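Local coordinates for secreted protein (Streptomyces lividans TK24, PDB 5LXZ), which probably acts as a copper-radical oxidase related to galactose oxidase, with a mononuclear copper site whose ligands include tyrosines, at residues Leu301-Gln305 with Ala360-Tyr365; Lys308-Gly313 with Thr326-Val332; Gln409-Leu413 with Asp553-Ile557; Tyr298-Phe302 with Thr547-Val552. The protein carries 1 engineered substitution. One frame throughout, in Å; residues are numbered along the deposited sequence.

Interaction 1: Leu301-Gln305 with Ala360-Tyr365; sequences LFLMQ and AQDEKY
Tyr365 turns the edge of its ring toward the face of Phe302, the centroids 5.4 Å apart and the planes at 63°, an offset edge-to-face pair. Its CD2 stands above the Phe302 ring, displaced toward the rim, while CD2 of Phe302 lies at the Tyr365 edge, in the plane of that ring. The two side chains run past each other in opposite senses, which brings Tyr365 CE2 within 3.5 Å of Phe302 CB. A second flat pair lies beyond Met304: the Gln305 amide is stacked on the Glu363 carboxylate, with planes only 17° apart. A bond to each group probably limits how far the stack can shift. Gln305 N donates a straight bond of 3.0 Å to Glu363 OE1, reaching it from above the carboxylate plane. At the far end of its extended chain, Gln305 NE2 bonds to Gln361 O at 3.0 Å; the acceptor sits close to the amide plane, but the N-H arrives above the carbonyl plane. A water takes a bond from Gln305 NE2 and gives one to Ala360 O at 2.8 Å, widening this hold on the short 3-10 segment 360-362. Gln361 O has a second partner in Lys389. Strand 301-303 is an outermost strand of one four-stranded blade and strand 364-368 belongs to the next, so aromatic and polar pairs together join neighbouring blades of a Kelch-type beta-propeller.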
loop_
_atom_site.group_PDB
_atom_site.type_symbol
_atom_site.label_atom_id
_atom_site.label_comp_id
_atom_site.label_asym_id
_atom_site.label_seq_id
_atom_site.Cartn_x
_atom_site.Cartn_y
_atom_site.Cartn_z
ATOM N N LEU A 301 -7.730 3.649 0.455
ATOM C CA LEU A 301 -8.684 4.752 0.345
ATOM C C LEU A 301 -8.797 5.174 -1.121
ATOM O O LEU A 301 -7.825 5.664 -1.692
ATOM C CB LEU A 301 -8.214 5.944 1.159
ATOM C CG LEU A 301 -8.040 5.699 2.653
ATOM C CD1 LEU A 301 -7.463 6.947 3.323
ATOM C CD2 LEU A 301 -9.353 5.338 3.323
ATOM N N PHE A 302 -9.990 5.057 -1.670
ATOM C CA PHE A 302 -10.206 5.320 -3.103
ATOM C C PHE A 302 -11.245 6.410 -3.288
ATOM O O PHE A 302 -12.292 6.394 -2.639
ATOM C CB PHE A 302 -10.729 4.067 -3.783
ATOM C CG PHE A 302 -9.697 2.961 -3.919
ATOM C CD1 PHE A 302 -9.423 2.115 -2.884
ATOM C CD2 PHE A 302 -9.005 2.795 -5.097
ATOM C CE1 PHE A 302 -8.460 1.127 -3.022
ATOM C CE2 PHE A 302 -8.073 1.805 -5.249
ATOM C CZ PHE A 302 -7.778 0.990 -4.194
ATOM N N LEU A 303 -11.021 7.279 -4.274
ATOM C CA LEU A 303 -12.017 8.284 -4.600
ATOM C C LEU A 303 -13.168 7.684 -5.381
ATOM O O LEU A 303 -12.979 7.103 -6.466
ATOM C CB LEU A 303 -11.364 9.403 -5.413
ATOM C CG LEU A 303 -12.263 10.577 -5.775
ATOM C CD1 LEU A 303 -12.695 11.362 -4.550
ATOM C CD2 LEU A 303 -11.440 11.483 -6.699
ATOM N N MET A 304 -14.385 7.941 -4.893
ATOM C CA MET A 304 -15.626 7.493 -5.493
ATOM C C MET A 304 -16.196 8.586 -6.422
ATOM O O MET A 304 -15.849 9.773 -6.313
ATOM C CB MET A 304 -16.642 7.213 -4.401
ATOM C CG MET A 304 -16.174 6.173 -3.402
ATOM S SD MET A 304 -17.200 6.120 -1.900
ATOM C CE MET A 304 -18.890 6.084 -2.536
ATOM N N GLN A 305 -17.129 8.193 -7.255
ATOM C CA GLN A 305 -17.715 9.154 -8.210
ATOM C C GLN A 305 -18.484 10.265 -7.574
ATOM O O GLN A 305 -18.618 11.321 -8.194
ATOM C CB GLN A 305 -18.588 8.411 -9.211
ATOM C CG GLN A 305 -17.714 7.712 -10.210
ATOM C CD GLN A 305 -18.499 6.836 -11.149
ATOM O OE1 GLN A 305 -19.561 7.213 -11.639
ATOM N NE2 GLN A 305 -18.014 5.645 -11.367
ATOM N N ALA A 360 -13.877 1.219 -14.148
ATOM C CA ALA A 360 -14.051 2.032 -12.964
ATOM C C ALA A 360 -15.410 2.685 -12.850
ATOM O O ALA A 360 -15.870 2.971 -11.759
ATOM C CB ALA A 360 -12.970 3.083 -12.884
ATOM N N GLN A 361 -16.067 2.889 -13.986
ATOM C CA GLN A 361 -17.429 3.392 -13.957
ATOM C C GLN A 361 -18.356 2.603 -13.030
ATOM O O GLN A 361 -19.289 3.184 -12.470
ATOM C CB GLN A 361 -18.040 3.364 -15.367
ATOM C CG GLN A 361 -17.557 4.509 -16.226
ATOM C CD GLN A 361 -16.337 4.204 -17.093
ATOM O OE1 GLN A 361 -15.522 3.311 -16.813
ATOM N NE2 GLN A 361 -16.237 4.933 -18.214
ATOM N N ASP A 362 -18.139 1.293 -12.934
ATOM C CA ASP A 362 -19.081 0.441 -12.193
ATOM C C ASP A 362 -18.964 0.577 -10.685
ATOM O O ASP A 362 -19.866 0.149 -9.971
ATOM C CB ASP A 362 -18.912 -0.998 -12.631
ATOM C CG ASP A 362 -19.314 -1.227 -14.091
ATOM O OD1 ASP A 362 -19.873 -0.327 -14.768
ATOM O OD2 ASP A 362 -19.018 -2.329 -14.564
ATOM N N GLU A 363 -17.865 1.146 -10.174
ATOM C CA GLU A 363 -17.677 1.362 -8.719
ATOM C C GLU A 363 -17.780 0.073 -7.939
ATOM O O GLU A 363 -18.311 0.056 -6.830
ATOM C CB GLU A 363 -18.632 2.431 -8.168
ATOM C CG GLU A 363 -18.596 3.726 -8.951
ATOM C CD GLU A 363 -19.135 4.914 -8.164
ATOM O OE1 GLU A 363 -18.420 5.430 -7.237
ATOM O OE2 GLU A 363 -20.288 5.349 -8.513
ATOM N N LYS A 364 -17.225 -0.995 -8.520
ATOM C CA LYS A 364 -17.115 -2.257 -7.825
ATOM C C LYS A 364 -15.692 -2.467 -7.331
ATOM O O LYS A 364 -14.740 -2.397 -8.111
ATOM C CB LYS A 364 -17.523 -3.413 -8.724
ATOM C CG LYS A 364 -19.000 -3.426 -9.066
ATOM C CD LYS A 364 -19.357 -4.670 -9.865
ATOM C CE LYS A 364 -20.794 -4.655 -10.334
ATOM N NZ LYS A 364 -21.160 -6.019 -10.821
ATOM N N TYR A 365 -15.568 -2.701 -6.025
ATOM C CA TYR A 365 -14.255 -2.823 -5.367
ATOM C C TYR A 365 -14.088 -4.227 -4.875
ATOM O O TYR A 365 -15.033 -4.769 -4.319
ATOM C CB TYR A 365 -14.159 -1.854 -4.199
ATOM C CG TYR A 365 -14.078 -0.426 -4.571
ATOM C CD1 TYR A 365 -15.208 0.307 -4.860
ATOM C CD2 TYR A 365 -12.857 0.192 -4.701
ATOM C CE1 TYR A 365 -15.118 1.643 -5.222
ATOM C CE2 TYR A 365 -12.770 1.508 -5.094
ATOM C CZ TYR A 365 -13.884 2.220 -5.340
ATOM O OH TYR A 365 -13.802 3.562 -5.710
HETATM O O HOH W 1 -15.473 4.912 -9.760
#

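Interaction 2: Lys308-Gly313 with Thr326-Val332; sequences KIFYSG and TPGVWDV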
loop_
_atom_site.group_PDB
_atom_site.type_symbol
_atom_site.label_atom_id
_atom_site.label_comp_id
_atom_site.label_asym_id
_atom_site.label_seq_id
_atom_site.Cartn_x
_atom_site.Cartn_y
_atom_site.Cartn_z
ATOM N N LYS A 308 -16.761 11.181 -2.318
ATOM C CA LYS A 308 -16.428 10.560 -1.055
ATOM C C LYS A 308 -15.318 9.557 -1.274
ATOM O O LYS A 308 -14.966 9.228 -2.382
ATOM C CB LYS A 308 -17.678 9.937 -0.400
ATOM C CG LYS A 308 -18.795 10.980 -0.221
ATOM C CD LYS A 308 -19.966 10.418 0.574
ATOM C CE LYS A 308 -21.118 11.450 0.557
ATOM N NZ LYS A 308 -22.370 10.979 1.211
ATOM N N ILE A 309 -14.759 9.113 -0.168
ATOM C CA ILE A 309 -13.663 8.172 -0.167
ATOM C C ILE A 309 -14.152 6.822 0.323
ATOM O O ILE A 309 -14.766 6.732 1.403
ATOM C CB ILE A 309 -12.531 8.680 0.731
ATOM C CG1 ILE A 309 -11.772 9.832 0.090
ATOM C CG2 ILE A 309 -11.520 7.560 1.099
ATOM C CD1 ILE A 309 -10.891 9.494 -1.122
ATOM N N PHE A 310 -13.878 5.774 -0.459
ATOM C CA PHE A 310 -14.150 4.449 -0.034
ATOM C C PHE A 310 -12.953 3.855 0.652
ATOM O O PHE A 310 -11.871 3.835 0.083
ATOM C CB PHE A 310 -14.541 3.567 -1.218
ATOM C CG PHE A 310 -14.896 2.151 -0.828
ATOM C CD1 PHE A 310 -15.903 1.928 0.103
ATOM C CD2 PHE A 310 -14.205 1.088 -1.309
ATOM C CE1 PHE A 310 -16.252 0.638 0.455
ATOM C CE2 PHE A 310 -14.559 -0.223 -0.948
ATOM C CZ PHE A 310 -15.572 -0.423 -0.076
ATOM N N TYR A 311 -13.177 3.419 1.891
ATOM C CA TYR A 311 -12.169 2.646 2.651
ATOM C C TYR A 311 -12.579 1.223 2.555
ATOM O O TYR A 311 -13.626 0.836 3.084
ATOM C CB TYR A 311 -12.139 3.122 4.083
ATOM C CG TYR A 311 -11.304 2.275 5.021
ATOM C CD1 TYR A 311 -9.970 1.944 4.709
ATOM C CD2 TYR A 311 -11.800 1.838 6.226
ATOM C CE1 TYR A 311 -9.194 1.193 5.582
ATOM C CE2 TYR A 311 -11.010 1.158 7.113
ATOM C CZ TYR A 311 -9.707 0.827 6.787
ATOM O OH TYR A 311 -8.865 0.161 7.635
ATOM N N SER A 312 -11.710 0.389 1.982
ATOM C CA SER A 312 -12.068 -0.999 1.741
ATOM C C SER A 312 -11.882 -1.840 3.008
ATOM O O SER A 312 -12.344 -2.973 3.016
ATOM C CB SER A 312 -11.224 -1.601 0.632
ATOM O OG SER A 312 -9.894 -1.829 1.090
ATOM N N GLY A 313 -11.205 -1.319 4.006
ATOM C CA GLY A 313 -10.809 -2.070 5.184
ATOM C C GLY A 313 -9.397 -2.630 5.112
ATOM O O GLY A 313 -8.812 -2.938 6.154
ATOM N N THR A 326 -13.424 -0.954 10.112
ATOM C CA THR A 326 -14.622 -1.388 9.333
ATOM C C THR A 326 -14.598 -0.682 7.963
ATOM O O THR A 326 -14.432 0.539 7.939
ATOM C CB THR A 326 -15.904 -0.999 10.054
ATOM O OG1 THR A 326 -15.854 -1.522 11.408
ATOM C CG2 THR A 326 -17.095 -1.631 9.389
ATOM N N PRO A 327 -14.816 -1.405 6.862
ATOM C CA PRO A 327 -14.981 -0.717 5.566
ATOM C C PRO A 327 -16.093 0.302 5.615
ATOM O O PRO A 327 -17.063 0.182 6.329
ATOM C CB PRO A 327 -15.365 -1.834 4.606
ATOM C CG PRO A 327 -14.945 -3.090 5.258
ATOM C CD PRO A 327 -15.052 -2.859 6.728
ATOM N N GLY A 328 -15.972 1.321 4.785
ATOM C CA GLY A 328 -17.038 2.299 4.726
ATOM C C GLY A 328 -16.729 3.442 3.778
ATOM O O GLY A 328 -15.695 3.511 3.166
ATOM N N VAL A 329 -17.685 4.355 3.741
ATOM C CA VAL A 329 -17.641 5.519 2.874
ATOM C C VAL A 329 -17.446 6.755 3.740
ATOM O O VAL A 329 -18.238 7.032 4.667
ATOM C CB VAL A 329 -18.948 5.645 2.100
ATOM C CG1 VAL A 329 -19.022 6.931 1.305
ATOM C CG2 VAL A 329 -19.113 4.460 1.139
ATOM N N TRP A 330 -16.386 7.490 3.441
ATOM C CA TRP A 330 -15.969 8.637 4.214
ATOM C C TRP A 330 -16.180 9.904 3.419
ATOM O O TRP A 330 -15.551 10.090 2.367
ATOM C CB TRP A 330 -14.491 8.465 4.568
ATOM C CG TRP A 330 -13.853 9.511 5.397
ATOM C CD1 TRP A 330 -14.439 10.384 6.264
ATOM C CD2 TRP A 330 -12.448 9.793 5.445
ATOM N NE1 TRP A 330 -13.494 11.204 6.820
ATOM C CE2 TRP A 330 -12.258 10.842 6.358
ATOM C CE3 TRP A 330 -11.323 9.221 4.831
ATOM C CZ2 TRP A 330 -11.020 11.332 6.647
ATOM C CZ3 TRP A 330 -10.101 9.723 5.105
ATOM C CH2 TRP A 330 -9.933 10.777 6.023
ATOM N N ASP A 331 -17.021 10.803 3.913
ATOM C CA ASP A 331 -17.117 12.145 3.330
ATOM C C ASP A 331 -16.054 12.957 4.041
ATOM O O ASP A 331 -16.181 13.278 5.223
ATOM C CB ASP A 331 -18.491 12.698 3.602
ATOM C CG ASP A 331 -18.706 14.065 2.982
ATOM O OD1 ASP A 331 -17.746 14.852 2.907
ATOM O OD2 ASP A 331 -19.829 14.340 2.524
ATOM N N VAL A 332 -14.956 13.252 3.342
ATOM C CA VAL A 332 -13.839 13.907 3.968
ATOM C C VAL A 332 -14.190 15.333 4.384
ATOM O O VAL A 332 -13.674 15.821 5.366
ATOM C CB VAL A 332 -12.618 13.890 3.033
ATOM C CG1 VAL A 332 -11.435 14.602 3.655
ATOM C CG2 VAL A 332 -12.225 12.464 2.671
#
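Ile309 and Trp330 lie side by side and point the same way from their antiparallel strands, Ile309 CG2 reaching Trp330 CE3 at 4.1 Å. Val332 closes this group: its CG2 sits over the centre of the indole face and also meets Ile309 CG1 at 3.7 Å. Tyr311 emerges on the same face of the sheet, where Thr326 O comes to the edge of its ring, 3.4 Å from CD2, and Gly313 N lies over the centre of one ring face. The Tyr311 hydroxyl is bonded to Gly324 O. The other face of the sheet carries Phe310 and Val329. With CG anti to the backbone N (chi1 -178°), Phe310 brings CD1 to 3.5 Å from Gly328 O, and its ring goes on to meet Tyr365 of the next blade. Lys308 stretches out obliquely across Val329 and Asp331, CD resting 3.7 Å from Val329 CG1. Its NZ stays 4.4 Å from Asp331 OD2, too far for a salt bridge, while Asp331 OD1 is engaged by Thr334 N. Replacing Lys308 by alanine would probably uncover Val329 CG1 and leave Asp331 without the nearby opposite charge. Along the backbones, the hydrogen-bonded pairs Ile309-Trp330 and Tyr311-Gly328 supply four backbone bonds, the shortest running from Trp330 N to Ile309 O at 2.7 Å; Phe310 and Val329 form the non-hydrogen-bonded pair between them. Strands 309-311 and 328-330 are thus the two middle strands of a four-stranded antiparallel Kelch blade.

Interaction 3: Gln409-Leu413 with Asp553-Ile557; sequences QASIL and DQRSI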
loop_
_atom_site.group_PDB
_atom_site.type_symbol
_atom_site.label_atom_id
_atom_site.label_comp_id
_atom_site.label_asym_id
_atom_site.label_seq_id
_atom_site.Cartn_x
_atom_site.Cartn_y
_atom_site.Cartn_z
ATOM N N GLN A 409 -0.457 -9.890 -4.836
ATOM C CA GLN A 409 -0.332 -8.814 -5.835
ATOM C C GLN A 409 -1.583 -8.805 -6.693
ATOM O O GLN A 409 -2.172 -9.859 -6.952
ATOM C CB GLN A 409 0.901 -9.025 -6.691
ATOM C CG GLN A 409 2.228 -8.896 -5.955
ATOM C CD GLN A 409 2.789 -10.215 -5.426
ATOM O OE1 GLN A 409 3.198 -11.075 -6.213
ATOM N NE2 GLN A 409 2.819 -10.391 -4.119
ATOM N N ALA A 410 -2.036 -7.630 -7.143
ATOM C CA ALA A 410 -3.233 -7.498 -7.923
ATOM C C ALA A 410 -3.149 -6.330 -8.854
ATOM O O ALA A 410 -3.008 -5.189 -8.391
ATOM C CB ALA A 410 -4.470 -7.447 -7.066
ATOM N N SER A 411 -3.145 -6.595 -10.156
ATOM C CA SER A 411 -2.968 -5.561 -11.170
ATOM C C SER A 411 -4.064 -5.673 -12.211
ATOM O O SER A 411 -4.315 -6.763 -12.729
ATOM C CB SER A 411 -1.610 -5.723 -11.860
ATOM O OG SER A 411 -0.546 -5.112 -11.097
ATOM N N ILE A 412 -4.711 -4.564 -12.529
ATOM C CA ILE A 412 -5.698 -4.495 -13.601
ATOM C C ILE A 412 -4.998 -4.611 -14.952
ATOM O O ILE A 412 -3.949 -3.996 -15.175
ATOM C CB ILE A 412 -6.437 -3.163 -13.556
ATOM C CG1 ILE A 412 -7.200 -3.008 -12.224
ATOM C CG2 ILE A 412 -7.377 -3.027 -14.731
ATOM C CD1 ILE A 412 -7.694 -1.588 -12.038
ATOM N N LEU A 413 -5.534 -5.444 -15.846
ATOM C CA LEU A 413 -5.025 -5.572 -17.210
ATOM C C LEU A 413 -5.963 -4.894 -18.205
ATOM O O LEU A 413 -7.147 -4.704 -17.915
ATOM C CB LEU A 413 -4.918 -7.063 -17.592
ATOM C CG LEU A 413 -3.610 -7.764 -17.179
ATOM C CD1 LEU A 413 -3.149 -7.547 -15.784
ATOM C CD2 LEU A 413 -3.693 -9.261 -17.506
ATOM N N ASP A 553 -3.767 4.187 -6.965
ATOM C CA ASP A 553 -3.654 4.873 -8.254
ATOM C C ASP A 553 -4.325 4.093 -9.359
ATOM O O ASP A 553 -5.038 4.676 -10.185
ATOM C CB ASP A 553 -2.183 5.092 -8.628
ATOM C CG ASP A 553 -1.562 6.272 -7.899
ATOM O OD1 ASP A 553 -1.527 6.277 -6.646
ATOM O OD2 ASP A 553 -1.075 7.197 -8.592
ATOM N N GLN A 554 -4.110 2.779 -9.453
ATOM C CA GLN A 554 -4.577 2.095 -10.638
ATOM C C GLN A 554 -6.116 2.093 -10.710
ATOM O O GLN A 554 -6.790 1.919 -9.731
ATOM C CB GLN A 554 -3.989 0.681 -10.846
ATOM C CG GLN A 554 -4.540 -0.282 -9.851
ATOM C CD GLN A 554 -4.091 -1.720 -10.043
ATOM O OE1 GLN A 554 -3.848 -2.204 -11.134
ATOM N NE2 GLN A 554 -4.034 -2.424 -8.948
ATOM N N ARG A 555 -6.611 2.308 -11.929
ATOM C CA ARG A 555 -8.035 2.225 -12.244
ATOM C C ARG A 555 -8.082 2.193 -13.751
ATOM O O ARG A 555 -7.189 2.774 -14.410
ATOM C CB ARG A 555 -8.842 3.420 -11.697
ATOM C CG ARG A 555 -8.259 4.801 -11.995
ATOM C CD ARG A 555 -9.153 5.928 -11.523
ATOM N NE ARG A 555 -9.393 5.846 -10.065
ATOM C CZ ARG A 555 -10.440 6.366 -9.439
ATOM N NH1 ARG A 555 -11.364 7.017 -10.115
ATOM N NH2 ARG A 555 -10.570 6.233 -8.117
ATOM N N SER A 556 -9.078 1.521 -14.285
ATOM C CA SER A 556 -9.223 1.419 -15.734
ATOM C C SER A 556 -10.586 1.934 -16.124
ATOM O O SER A 556 -11.599 1.432 -15.666
ATOM C CB SER A 556 -9.103 -0.028 -16.115
ATOM O OG SER A 556 -9.339 -0.155 -17.523
ATOM N N ILE A 557 -10.610 2.948 -16.960
ATOM C CA ILE A 557 -11.812 3.693 -17.312
ATOM C C ILE A 557 -12.189 3.344 -18.739
ATOM O O ILE A 557 -11.372 3.434 -19.643
ATOM C CB ILE A 557 -11.540 5.187 -17.179
ATOM C CG1 ILE A 557 -11.177 5.497 -15.710
ATOM C CG2 ILE A 557 -12.740 6.008 -17.651
ATOM C CD1 ILE A 557 -10.291 6.694 -15.575
HETATM O O HOH W 2 -0.538 -2.533 -12.114
HETATM O O HOH W 3 -2.856 -1.904 -13.626
HETATM O O HOH W 4 -9.178 -2.727 -18.212
#
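Gln554 uses both ends of its side-chain amide on the backbone of strand 409-412. Its NE2 donates to Ala410 O at 3.0 Å, with the acceptor almost in the amide plane, and its OE1 accepts from Ile412 N at 2.9 Å along a nearly straight N-H. Ala410 O and Ile412 N face the same way along the strand, so one primary amide meets both, much as a neighbouring strand would. Strand 418-421 bonds to the alternate residues Gln409 and Ser411 and occupies the other edge. Gln554 reaches over with CG between its own backbone N and carbonyl carbon (chi1 71°) and the chain extended beyond, while Asp551 OD1 holds its backbone N. Water extends the network: one molecule donates to Gln554 OE1 at 2.7 Å and also to Ile412 O, and another sits by Ser411 OG, which is also hydrogen-bonded to Ser464 OG, and gives OE1 only a weak bond. Farther along, a third water receives a bond from Ser556 OG and gives one to Leu413 O. Outside the polar group, Ile412 supplies most of the van der Waals contact: CG1 lies 3.6 Å from Gln554 OE1, CD1 touches Arg555 CA at 3.8 Å, and CG2 meets Ser556 CB at 3.7 Å. The guanidinium of Arg555 is engaged by Leu578 O and Leu303 O. With three donors around OE1, one of them weak, and an acceptor for NE2, the amide is probably fixed in a single flip, and the C-terminal early-set domain thereby satisfies backbone polar groups on an outermost strand of a Kelch blade inside a buried interface.

Interaction 4: Tyr298-Phe302 with Thr547-Val552; sequences YPALF and THVTDV. With CU (copper (II) ion), chain B.
Tyr298 and Phe302 border a loop of the C-terminal early-set domain that, as in galactose oxidase, probably reaches along the propeller axis to deliver a copper ligand. The loop begins with a type I' turn, Thr547 to Thr550. Thr547 sets its CG2 3.9 Å from Tyr298 CZ, and its OG1 accepts a 2.8 Å bond from His548 ND1 that lies near the imidazole plane. This bond fixes the rotation of His548, whose NE2 binds copper at 2.1 Å; Tyr248, His461 and a water bind the same ion, and Tyr460 also belongs to the site. One face of the imidazole is covered by Tyr298, CE2 lying 3.3 Å from His548 CG, with the rings oblique at 40°. Tyr298 is itself anchored through its OH to Thr81 O and stacks on Tyr248. A leucine in its place would probably strip that face of His548 of its aromatic cover, leave Thr81 O without its mate, and let the copper ligand sit less firmly. Thr550 turns OG1 back to His548 O, and a water donates both to this OG1 and to Tyr298 O, bridging the segments. Asp551 directs its carboxylate toward Ser544, but its carbonyl O approaches Phe302 CZ at 3.5 Å. Val552 then packs over one face of the Phe302 ring. With CG1 anti to the carbonyl carbon (chi1 -59°), that methyl ends 3.4 Å from Leu301 O.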
loop_
_atom_site.group_PDB
_atom_site.type_symbol
_atom_site.label_atom_id
_atom_site.label_comp_id
_atom_site.label_asym_id
_atom_site.label_seq_id
_atom_site.Cartn_x
_atom_site.Cartn_y
_atom_site.Cartn_z
ATOM N N TYR A 298 -1.375 2.508 5.903
ATOM C CA TYR A 298 -1.710 2.215 4.519
ATOM C C TYR A 298 -3.182 1.836 4.346
ATOM O O TYR A 298 -3.503 0.805 3.698
ATOM C CB TYR A 298 -0.774 1.169 3.890
ATOM C CG TYR A 298 0.636 1.633 3.649
ATOM C CD1 TYR A 298 0.893 2.810 2.979
ATOM C CD2 TYR A 298 1.736 0.874 4.055
ATOM C CE1 TYR A 298 2.180 3.227 2.736
ATOM C CE2 TYR A 298 3.027 1.290 3.836
ATOM C CZ TYR A 298 3.263 2.444 3.148
ATOM O OH TYR A 298 4.581 2.806 2.931
ATOM N N PRO A 299 -4.105 2.659 4.837
ATOM C CA PRO A 299 -5.511 2.357 4.584
ATOM C C PRO A 299 -5.811 2.441 3.113
ATOM O O PRO A 299 -5.388 3.351 2.436
ATOM C CB PRO A 299 -6.279 3.415 5.365
ATOM C CG PRO A 299 -5.292 4.571 5.393
ATOM C CD PRO A 299 -3.923 3.979 5.484
ATOM N N ALA A 300 -6.543 1.476 2.574
ATOM C CA ALA A 300 -6.886 1.494 1.163
ATOM C C ALA A 300 -8.048 2.437 0.911
ATOM O O ALA A 300 -9.195 2.072 1.142
ATOM C CB ALA A 300 -7.210 0.091 0.695
ATOM N N LEU A 301 -7.730 3.649 0.455
ATOM C CA LEU A 301 -8.684 4.752 0.345
ATOM C C LEU A 301 -8.797 5.174 -1.121
ATOM O O LEU A 301 -7.825 5.664 -1.692
ATOM C CB LEU A 301 -8.214 5.944 1.159
ATOM C CG LEU A 301 -8.040 5.699 2.653
ATOM C CD1 LEU A 301 -7.463 6.947 3.323
ATOM C CD2 LEU A 301 -9.353 5.338 3.323
ATOM N N PHE A 302 -9.990 5.057 -1.670
ATOM C CA PHE A 302 -10.206 5.320 -3.103
ATOM C C PHE A 302 -11.245 6.410 -3.288
ATOM O O PHE A 302 -12.292 6.394 -2.639
ATOM C CB PHE A 302 -10.729 4.067 -3.783
ATOM C CG PHE A 302 -9.697 2.961 -3.919
ATOM C CD1 PHE A 302 -9.423 2.115 -2.884
ATOM C CD2 PHE A 302 -9.005 2.795 -5.097
ATOM C CE1 PHE A 302 -8.460 1.127 -3.022
ATOM C CE2 PHE A 302 -8.073 1.805 -5.249
ATOM C CZ PHE A 302 -7.778 0.990 -4.194
ATOM N N THR A 547 2.816 -0.310 -3.223
ATOM C CA THR A 547 3.630 -0.667 -2.067
ATOM C C THR A 547 2.742 -1.272 -1.001
ATOM O O THR A 547 1.581 -0.942 -0.912
ATOM C CB THR A 547 4.364 0.548 -1.434
ATOM O OG1 THR A 547 5.390 0.095 -0.548
ATOM C CG2 THR A 547 3.430 1.513 -0.639
ATOM N N HIS A 548 3.293 -2.207 -0.240
ATOM C CA HIS A 548 2.608 -2.806 0.879
ATOM C C HIS A 548 1.189 -3.197 0.545
ATOM O O HIS A 548 0.272 -2.943 1.307
ATOM C CB HIS A 548 2.636 -1.874 2.114
ATOM C CG HIS A 548 3.991 -1.629 2.690
ATOM N ND1 HIS A 548 4.944 -0.861 2.083
ATOM C CD2 HIS A 548 4.523 -1.990 3.888
ATOM C CE1 HIS A 548 5.981 -0.724 2.868
ATOM N NE2 HIS A 548 5.755 -1.434 3.959
ATOM N N VAL A 549 1.004 -3.911 -0.570
ATOM C CA VAL A 549 -0.270 -4.478 -0.928
ATOM C C VAL A 549 -1.339 -3.412 -1.197
ATOM O O VAL A 549 -2.538 -3.688 -1.087
ATOM C CB VAL A 549 -0.802 -5.519 0.111
ATOM C CG1 VAL A 549 -1.619 -6.577 -0.607
ATOM C CG2 VAL A 549 0.317 -6.204 0.884
ATOM N N THR A 550 -0.887 -2.210 -1.560
ATOM C CA THR A 550 -1.742 -1.035 -1.624
ATOM C C THR A 550 -1.426 -0.291 -2.915
ATOM O O THR A 550 -0.265 0.061 -3.147
ATOM C CB THR A 550 -1.478 -0.118 -0.405
ATOM O OG1 THR A 550 -1.613 -0.898 0.787
ATOM C CG2 THR A 550 -2.488 1.051 -0.321
ATOM N N ASP A 551 -2.450 0.027 -3.681
ATOM C CA ASP A 551 -2.308 0.812 -4.902
ATOM C C ASP A 551 -3.591 1.568 -5.119
ATOM O O ASP A 551 -4.560 1.040 -5.619
ATOM C CB ASP A 551 -2.002 -0.143 -6.040
ATOM C CG ASP A 551 -1.797 0.515 -7.365
ATOM O OD1 ASP A 551 -1.992 1.741 -7.536
ATOM O OD2 ASP A 551 -1.399 -0.287 -8.269
ATOM N N VAL A 552 -3.607 2.828 -4.710
ATOM C CA VAL A 552 -4.813 3.614 -4.870
ATOM C C VAL A 552 -4.827 4.330 -6.185
ATOM O O VAL A 552 -5.792 5.034 -6.473
ATOM C CB VAL A 552 -5.028 4.578 -3.675
ATOM C CG1 VAL A 552 -5.121 3.769 -2.381
ATOM C CG2 VAL A 552 -3.986 5.661 -3.620
HETATM CU CU CU B . 7.124 -2.132 5.348
HETATM O O HOH W 5 -3.991 -1.446 2.060
HETATM O O HOH W 6 8.463 -2.136 7.075
#

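How the interactions relate
Segment 298-302 opens interaction 4, and its last two residues also begin interaction 1, which closes at 360-365, long before interaction 4. Interaction 2, a hairpin-like pairing 308-313 with 326-332, is nested inside both loops, and strand 309-311 adjoins strand 301-303 in one blade through the bond of Phe310 N to Phe302 O. Interaction 3 starts at 409, after interaction 1 has closed. It ends at 553-557, directly after the 547-552 segment that closes interaction 4, so interactions 3 and 4 cross. Interactions 1 and 2 build and join propeller blades; interactions 3 and 4 tie the C-terminal domain to them, with Ala360-Ser556 and Leu303-Arg555 bonds linking interactions 1 and 3.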